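Local coordinates for thermophilic dibenzothiophene desulfurization enzyme C from Paenibacillus sp., a protein that probably catalyses the FMNH2- and O2-dependent oxidation of dibenzothiophene, by way of its 5-oxide, to the 5,5-dioxide, in two crystal structures: PDB 5XDB (chain A, 1.81 Å), residues 351-356 and 381-386; PDB 5XDC (chain B, 1.58 Å), residues 351-356 and 381-386. Both blocks share one frame: the second was fitted to the first on N, CA, C and O of the twelve residues, RMSD 0.09 Å. Numbering follows each deposited sequence.

Structure 1 (5XDB); sequences LVIELT and DARTHT.
Ile353 lays its CD1 methyl over the guanidinium of Arg383, with CD1 3.5 Å from CZ and above the centre of the group. The two side chains cross at about a right angle, and bends at chi2 and chi3 bring the arginine's flat end against the methyl. The same CD1 meets Thr386 OG1 tip to tip at 3.4 Å. Alongside, Val352 CG2 packs on Ala382 CB at 3.6 Å, and Val352 CG1 lies beside Thr386 CG2. These contacts join helices 331-358 and 376-385, which run roughly antiparallel (148° between the short segments), in the helical C-terminal part of an acyl-CoA dehydrogenase-like fold.

The two threonine hydroxyls bond within their own segments. Thr386 OG1, placed between backbone N and carbonyl carbon (chi1 51°), donates to Ala382 O at 2.7 Å; Thr356 OG1 does likewise to Val352 O at 2.8 Å. Arg383 NH1 forms a salt bridge with Glu361 of the second subunit. His385, which takes no part in the helix contact, bonds through ND1 to Tyr259 OH of helix 247-277.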
# COMPACT_ATOMS: atom_id res chain seq x y z
N LEU A 351 7.38 -1.05 8.13
CA LEU A 351 6.53 -1.81 9.03
C LEU A 351 6.19 -1.01 10.28
O LEU A 351 5.02 -0.89 10.65
CB LEU A 351 7.22 -3.12 9.41
CG LEU A 351 6.51 -3.97 10.47
CD1 LEU A 351 5.10 -4.37 10.04
CD2 LEU A 351 7.32 -5.21 10.80
N VAL A 352 7.20 -0.43 10.94
CA VAL A 352 6.94 0.23 12.21
C VAL A 352 6.14 1.52 12.00
O VAL A 352 5.29 1.86 12.83
CB VAL A 352 8.26 0.49 12.98
CG1 VAL A 352 9.07 1.59 12.33
CG2 VAL A 352 7.95 0.82 14.45
N ILE A 353 6.38 2.23 10.90
CA ILE A 353 5.66 3.48 10.68
C ILE A 353 4.19 3.19 10.40
O ILE A 353 3.31 3.88 10.92
CB ILE A 353 6.30 4.29 9.54
CG1 ILE A 353 7.69 4.78 9.96
CG2 ILE A 353 5.38 5.46 9.13
CD1 ILE A 353 7.69 5.88 11.02
N GLU A 354 3.90 2.15 9.61
CA GLU A 354 2.50 1.83 9.36
C GLU A 354 1.82 1.26 10.60
O GLU A 354 0.72 1.68 10.96
CB GLU A 354 2.37 0.86 8.19
CG GLU A 354 0.93 0.44 8.03
CD GLU A 354 0.55 0.09 6.63
OE1 GLU A 354 1.34 -0.65 5.98
OE2 GLU A 354 -0.52 0.56 6.17
N LEU A 355 2.48 0.31 11.27
CA LEU A 355 1.89 -0.41 12.39
C LEU A 355 1.51 0.52 13.54
O LEU A 355 0.41 0.43 14.11
CB LEU A 355 2.90 -1.47 12.84
CG LEU A 355 2.73 -2.37 14.04
CD1 LEU A 355 3.68 -3.53 13.79
CD2 LEU A 355 3.07 -1.65 15.34
N THR A 356 2.43 1.41 13.93
CA THR A 356 2.18 2.24 15.10
C THR A 356 1.04 3.23 14.87
O THR A 356 0.43 3.68 15.84
CB THR A 356 3.45 2.99 15.51
OG1 THR A 356 3.94 3.78 14.42
CG2 THR A 356 4.54 2.00 15.95
N ASP A 381 8.09 7.83 18.60
CA ASP A 381 9.47 7.34 18.64
C ASP A 381 9.91 6.84 17.27
O ASP A 381 11.01 7.18 16.80
CB ASP A 381 9.61 6.21 19.67
CG ASP A 381 9.39 6.68 21.10
OD1 ASP A 381 9.62 7.88 21.37
OD2 ASP A 381 9.06 5.82 21.95
N ALA A 382 9.10 6.00 16.63
CA ALA A 382 9.48 5.47 15.32
C ALA A 382 9.55 6.58 14.29
O ALA A 382 10.49 6.64 13.49
CB ALA A 382 8.49 4.39 14.87
N ARG A 383 8.57 7.49 14.31
CA ARG A 383 8.53 8.53 13.29
C ARG A 383 9.74 9.45 13.41
O ARG A 383 10.25 9.94 12.39
CB ARG A 383 7.20 9.30 13.39
CG ARG A 383 7.05 10.45 12.39
CD ARG A 383 6.88 9.95 10.94
NE ARG A 383 8.13 9.41 10.38
CZ ARG A 383 8.23 8.86 9.18
NH1 ARG A 383 7.17 8.78 8.38
NH2 ARG A 383 9.40 8.37 8.78
N THR A 384 10.23 9.67 14.64
CA THR A 384 11.41 10.50 14.82
C THR A 384 12.65 9.76 14.34
O THR A 384 13.43 10.28 13.54
CB THR A 384 11.58 10.89 16.29
OG1 THR A 384 10.44 11.63 16.73
CG2 THR A 384 12.84 11.74 16.49
N HIS A 385 12.84 8.53 14.80
CA HIS A 385 14.13 7.89 14.55
C HIS A 385 14.29 7.46 13.10
O HIS A 385 15.39 7.54 12.55
CB HIS A 385 14.33 6.70 15.47
CG HIS A 385 15.75 6.29 15.59
ND1 HIS A 385 16.45 5.75 14.53
CD2 HIS A 385 16.63 6.41 16.61
CE1 HIS A 385 17.70 5.53 14.91
NE2 HIS A 385 17.83 5.92 16.16
N THR A 386 13.20 7.02 12.45
CA THR A 386 13.31 6.55 11.07
C THR A 386 13.80 7.63 10.12
O THR A 386 14.15 7.32 8.98
CB THR A 386 11.96 6.02 10.56
OG1 THR A 386 10.94 6.99 10.81
CG2 THR A 386 11.63 4.69 11.22

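Structure 2 (5XDC); sequences LVIELT and DARTHT. With IND (indole), chain C.
The CD1 methyl of Ile353 covers one face of the Arg383 guanidinium, sitting over its centre with CD1 3.8 Å from CZ. The side chains cross at about a right angle, and bends at chi2 and chi3 bring the arginine's flat end against the methyl. Ile353 CD1 also reaches Thr386 OG1 tip to tip at 3.6 Å. Next to this, Val352 CG2 packs on Ala382 CB at 3.6 Å, while Val352 CG1 lies beside Thr386 CG2.

Both threonine hydroxyls bond within their own segments. Thr386 OG1, put between backbone N and carbonyl carbon by a chi1 of 51°, gives a 2.7 Å hydrogen bond to Ala382 O. Thr356 OG1 donates to Val352 O at 2.8 Å. Arg383 NH1 forms a salt bridge with Glu361 of the second subunit.

His385 ND1 bonds to Tyr259 OH. Its CD2 lies 3.7 Å from C8 of the bound indole, and Thr384 adds its carbonyl O, 3.6 Å from indole C7. Both residues belong to the indole pocket, with His89, Trp202 and His388 among its other members.

Structure 1 against structure 2
The bound group is the sharpest difference: indole touches Thr384(B) and His385(B), whereas flavin mononucleotide occupies this place, wholly or in part, in the structure of chain A. Neither site is therefore empty.

Thr384(A) and Thr384(B) keep the same place; in chain B this residue touches the indole. Farther from the ligand, Val352(A), Ile353(A), Arg383(A) and Thr386(A) match their counterparts. The hydrogen bonds from Thr356(A) OG1 to Val352(A) O and from Thr386(A) OG1 to Ala382(A) O are found again from Thr356(B) OG1 to Val352(B) O and from Thr386(B) OG1 to Ala382(B) O.

The side chain that differs is His385(B) against His385(A). It shifts within the same rotamer, chi1 being -161° in His385(A) and -164° in His385(B), and the CB atoms lie 0.5 Å apart after superposition. The histidine keeps its touch on the preceding helical turn, His385(A) CB standing 3.6 Å from Asp381(A) O and His385(B) CB 3.9 Å from Asp381(B) O. The move may reflect the different ligand, though two crystals differ in more than that. The places held by CD2 and NE2 of His385(A) are left, and CD2 of His385(B) lies 3.7 Å from indole C8.

Structure 2 (5XDC)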
# COMPACT_ATOMS: atom_id res chain seq x y z
N LEU B 351 7.35 -1.08 8.12
CA LEU B 351 6.50 -1.82 9.05
C LEU B 351 6.18 -0.99 10.28
O LEU B 351 5.01 -0.85 10.66
CB LEU B 351 7.19 -3.13 9.46
CG LEU B 351 6.44 -3.90 10.54
CD1 LEU B 351 5.04 -4.24 10.06
CD2 LEU B 351 7.22 -5.14 10.96
N VAL B 352 7.19 -0.42 10.93
CA VAL B 352 6.93 0.24 12.21
C VAL B 352 6.11 1.50 11.99
O VAL B 352 5.24 1.82 12.81
CB VAL B 352 8.24 0.52 12.98
CG1 VAL B 352 9.07 1.62 12.34
CG2 VAL B 352 7.91 0.87 14.43
N ILE B 353 6.34 2.22 10.89
CA ILE B 353 5.60 3.46 10.66
C ILE B 353 4.13 3.16 10.37
O ILE B 353 3.23 3.87 10.85
CB ILE B 353 6.27 4.28 9.54
CG1 ILE B 353 7.65 4.80 9.98
CG2 ILE B 353 5.39 5.45 9.09
CD1 ILE B 353 7.64 5.69 11.21
N GLU B 354 3.85 2.10 9.60
CA GLU B 354 2.46 1.72 9.30
C GLU B 354 1.76 1.20 10.55
O GLU B 354 0.64 1.62 10.87
CB GLU B 354 2.42 0.65 8.20
CG GLU B 354 2.84 1.15 6.86
CD GLU B 354 2.77 0.07 5.78
OE1 GLU B 354 2.40 -1.08 6.10
OE2 GLU B 354 3.09 0.38 4.61
N LEU B 355 2.42 0.30 11.27
CA LEU B 355 1.81 -0.42 12.39
C LEU B 355 1.47 0.52 13.54
O LEU B 355 0.38 0.42 14.14
CB LEU B 355 2.79 -1.51 12.81
CG LEU B 355 2.65 -2.40 14.02
CD1 LEU B 355 3.60 -3.59 13.78
CD2 LEU B 355 3.01 -1.65 15.29
N THR B 356 2.37 1.43 13.89
CA THR B 356 2.15 2.26 15.06
C THR B 356 1.00 3.23 14.86
O THR B 356 0.42 3.69 15.85
CB THR B 356 3.43 3.01 15.45
OG1 THR B 356 3.92 3.77 14.35
CG2 THR B 356 4.50 2.03 15.92
N ASP B 381 8.12 7.79 18.63
CA ASP B 381 9.51 7.32 18.70
C ASP B 381 9.99 6.84 17.34
O ASP B 381 11.05 7.25 16.86
CB ASP B 381 9.62 6.20 19.73
CG ASP B 381 9.47 6.70 21.15
OD1 ASP B 381 9.71 7.91 21.40
OD2 ASP B 381 9.13 5.88 22.03
N ALA B 382 9.19 5.99 16.69
CA ALA B 382 9.57 5.47 15.39
C ALA B 382 9.59 6.57 14.35
O ALA B 382 10.53 6.63 13.54
CB ALA B 382 8.60 4.37 14.97
N ARG B 383 8.57 7.43 14.33
CA ARG B 383 8.52 8.48 13.30
C ARG B 383 9.73 9.40 13.41
O ARG B 383 10.25 9.88 12.39
CB ARG B 383 7.22 9.28 13.42
CG ARG B 383 7.05 10.43 12.43
CD ARG B 383 6.88 9.96 11.00
NE ARG B 383 8.12 9.40 10.47
CZ ARG B 383 8.24 8.85 9.27
NH1 ARG B 383 7.21 8.82 8.43
NH2 ARG B 383 9.40 8.32 8.89
N THR B 384 10.19 9.66 14.64
CA THR B 384 11.37 10.50 14.84
C THR B 384 12.63 9.81 14.31
O THR B 384 13.34 10.36 13.46
CB THR B 384 11.51 10.84 16.33
OG1 THR B 384 10.38 11.60 16.77
CG2 THR B 384 12.76 11.67 16.61
N HIS B 385 12.95 8.62 14.82
CA HIS B 385 14.27 8.11 14.50
C HIS B 385 14.38 7.56 13.08
O HIS B 385 15.48 7.57 12.52
CB HIS B 385 14.72 7.03 15.48
CG HIS B 385 16.19 6.80 15.38
ND1 HIS B 385 16.72 5.79 14.61
CD2 HIS B 385 17.24 7.54 15.82
CE1 HIS B 385 18.04 5.87 14.64
NE2 HIS B 385 18.38 6.92 15.36
N THR B 386 13.29 7.07 12.48
CA THR B 386 13.38 6.56 11.12
C THR B 386 13.84 7.63 10.13
O THR B 386 14.23 7.29 9.00
CB THR B 386 12.02 6.00 10.63
OG1 THR B 386 10.98 6.97 10.86
CG2 THR B 386 11.66 4.69 11.30
N1 IND C . 16.61 10.98 17.52
C2 IND C . 17.63 10.82 18.36
C3 IND C . 18.64 10.96 17.59
C4 IND C . 19.28 11.39 15.21
C5 IND C . 18.69 11.62 13.97
C6 IND C . 17.29 11.64 13.83
C7 IND C . 16.47 11.44 14.94
C8 IND C . 17.05 11.22 16.18
C9 IND C . 18.48 11.19 16.31